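Local structure of protein kinase (Staphylococcus aureus subsp. aureus Mu50, 3PY9) at residues G181-S187 and I199-S204. The protein is the extracellular PASTA-repeat region of the membrane Ser/Thr kinase PrkC, which probably senses cell-wall muropeptides and relays their presence to the kinase domain. Coordinates in Å, arbitrary orientation, origin at the centre of the assembly. Numbering follows the deposited sequence.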
loop_
_atom_site.group_PDB
_atom_site.type_symbol
_atom_site.label_atom_id
_atom_site.label_comp_id
_atom_site.label_asym_id
_atom_site.label_seq_id
_atom_site.Cartn_x
_atom_site.Cartn_y
_atom_site.Cartn_z
ATOM N N GLY A 181 -16.324 -27.506 -16.841
ATOM C CA GLY A 181 -16.319 -26.053 -16.780
ATOM C C GLY A 181 -17.150 -25.496 -15.638
ATOM O O GLY A 181 -17.288 -24.271 -15.505
ATOM N N ASP A 182 -17.721 -26.393 -14.835
ATOM C CA ASP A 182 -18.375 -26.012 -13.593
ATOM C C ASP A 182 -17.388 -26.117 -12.421
ATOM O O ASP A 182 -16.426 -26.886 -12.468
ATOM C CB ASP A 182 -19.636 -26.853 -13.323
ATOM C CG ASP A 182 -20.842 -26.385 -14.116
ATOM O OD1 ASP A 182 -20.672 -25.636 -15.110
ATOM O OD2 ASP A 182 -21.977 -26.771 -13.745
ATOM N N VAL A 183 -17.669 -25.343 -11.373
ATOM C CA VAL A 183 -16.777 -25.151 -10.250
ATOM C C VAL A 183 -16.973 -26.260 -9.221
ATOM O O VAL A 183 -18.068 -26.427 -8.656
ATOM C CB VAL A 183 -17.045 -23.777 -9.581
ATOM C CG1 VAL A 183 -16.274 -23.646 -8.266
ATOM C CG2 VAL A 183 -16.747 -22.620 -10.553
ATOM N N ILE A 184 -15.896 -27.007 -8.984
ATOM C CA ILE A 184 -15.832 -27.964 -7.889
ATOM C C ILE A 184 -15.824 -27.207 -6.573
ATOM O O ILE A 184 -16.631 -27.475 -5.711
ATOM C CB ILE A 184 -14.548 -28.860 -7.931
ATOM C CG1 ILE A 184 -14.233 -29.360 -9.347
ATOM C CG2 ILE A 184 -14.653 -30.016 -6.920
ATOM C CD1 ILE A 184 -15.297 -30.201 -9.957
ATOM N N SER A 185 -14.903 -26.256 -6.433
ATOM C CA SER A 185 -14.727 -25.535 -5.171
ATOM C C SER A 185 -14.234 -24.105 -5.360
ATOM O O SER A 185 -13.607 -23.779 -6.376
ATOM C CB SER A 185 -13.763 -26.289 -4.259
ATOM O OG SER A 185 -12.432 -26.112 -4.704
ATOM N N GLN A 186 -14.506 -23.272 -4.353
ATOM C CA GLN A 186 -14.173 -21.836 -4.396
ATOM C C GLN A 186 -13.765 -21.316 -3.041
ATOM O O GLN A 186 -14.417 -21.587 -2.034
ATOM C CB GLN A 186 -15.362 -21.008 -4.886
ATOM C CG GLN A 186 -15.076 -19.505 -5.111
ATOM C CD GLN A 186 -16.345 -18.744 -5.483
ATOM O OE1 GLN A 186 -17.249 -19.307 -6.123
ATOM N NE2 GLN A 186 -16.431 -17.463 -5.072
ATOM N N SER A 187 -12.698 -20.529 -3.037
ATOM C CA SER A 187 -12.168 -19.951 -1.829
ATOM C C SER A 187 -11.530 -18.600 -2.144
ATOM O O SER A 187 -10.651 -18.526 -2.998
ATOM C CB SER A 187 -11.118 -20.901 -1.247
ATOM O OG SER A 187 -10.641 -20.407 -0.023
ATOM N N ILE A 199 -9.399 -14.824 -5.739
ATOM C CA ILE A 199 -10.352 -15.935 -5.545
ATOM C C ILE A 199 -9.848 -17.184 -6.277
ATOM O O ILE A 199 -9.540 -17.119 -7.477
ATOM C CB ILE A 199 -11.775 -15.558 -6.032
ATOM C CG1 ILE A 199 -12.127 -14.094 -5.649
ATOM C CG2 ILE A 199 -12.821 -16.539 -5.489
ATOM C CD1 ILE A 199 -12.023 -13.759 -4.135
ATOM N N SER A 200 -9.746 -18.298 -5.540
ATOM C CA SER A 200 -9.207 -19.570 -6.069
ATOM C C SER A 200 -10.302 -20.603 -6.366
ATOM O O SER A 200 -11.179 -20.855 -5.538
ATOM C CB SER A 200 -8.182 -20.169 -5.101
ATOM O OG SER A 200 -7.135 -19.251 -4.825
ATOM N N PHE A 201 -10.224 -21.199 -7.550
ATOM C CA PHE A 201 -11.256 -22.100 -8.065
ATOM C C PHE A 201 -10.686 -23.463 -8.409
ATOM O O PHE A 201 -9.597 -23.565 -8.969
ATOM C CB PHE A 201 -11.871 -21.517 -9.340
ATOM C CG PHE A 201 -12.844 -20.413 -9.091
ATOM C CD1 PHE A 201 -14.182 -20.695 -8.882
ATOM C CD2 PHE A 201 -12.423 -19.088 -9.082
ATOM C CE1 PHE A 201 -15.099 -19.680 -8.667
ATOM C CE2 PHE A 201 -13.337 -18.049 -8.852
ATOM C CZ PHE A 201 -14.663 -18.340 -8.638
ATOM N N VAL A 202 -11.421 -24.509 -8.058
ATOM C CA VAL A 202 -11.151 -25.831 -8.611
ATOM C C VAL A 202 -12.289 -26.133 -9.563
ATOM O O VAL A 202 -13.466 -26.083 -9.182
ATOM C CB VAL A 202 -10.955 -26.911 -7.529
ATOM C CG1 VAL A 202 -10.744 -28.293 -8.171
ATOM C CG2 VAL A 202 -9.771 -26.533 -6.617
ATOM N N VAL A 203 -11.908 -26.408 -10.813
ATOM C CA VAL A 203 -12.819 -26.448 -11.952
ATOM C C VAL A 203 -12.848 -27.847 -12.580
ATOM O O VAL A 203 -11.829 -28.557 -12.629
ATOM C CB VAL A 203 -12.437 -25.371 -13.002
ATOM C CG1 VAL A 203 -13.406 -25.370 -14.178
ATOM C CG2 VAL A 203 -12.389 -23.979 -12.345
ATOM N N SER A 204 -14.034 -28.240 -13.032
ATOM C CA SER A 204 -14.239 -29.559 -13.602
ATOM C C SER A 204 -13.823 -29.613 -15.073
ATOM O O SER A 204 -14.257 -28.791 -15.892
ATOM C CB SER A 204 -15.710 -29.988 -13.437
ATOM O OG SER A 204 -15.930 -31.299 -13.935
HETATM O O HOH W 1 -7.543 -17.337 -3.019
#
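A classic beta bulge interrupts this antiparallel pair: Ile184 and Ser185 both face the single residue Val202, whose O accepts a weak hydrogen bond from Ile184 N (2.6 Å) and a straighter one from Ser185 N (3.1 Å). Ile184 is the extra residue; its helix-like backbone (phi -68°, psi -53°) turns a corner in the chain, after which the register has shifted by one. It illustrates how a strand can bend without losing its partner. Beyond the bulge regular pairing resumes, with Val202 N to Ser185 O at 2.9 Å and Ser187 and Ser200 bonded both ways; before it, Ser204 N reaches Asp182 O (2.8 Å) and Gly181 N reaches Ser204 O (2.6 Å), with Gly181 at positive phi. On the face of Val183, Gln186, Phe201 and Val203, Gln186 CG lies over the Phe201 ring, 4.0 Å from its centroid, a CH-pi contact, while Val183 CG2 meets Phe201 CD1 at 3.6 Å. The Gln186 amide is held by the backbone of Glu147, Phe149 and Pro188. Within this PASTA domain, strand 183-187 is an edge of a three-stranded sheet and strand 198-204 its centre, running parallel to strand 167-173 on its other side; helix 154-162 covers the face that carries Val183, Phe201 and Val203, Phe154 packing edge-to-face with Phe201 and touching Val183 and Val203.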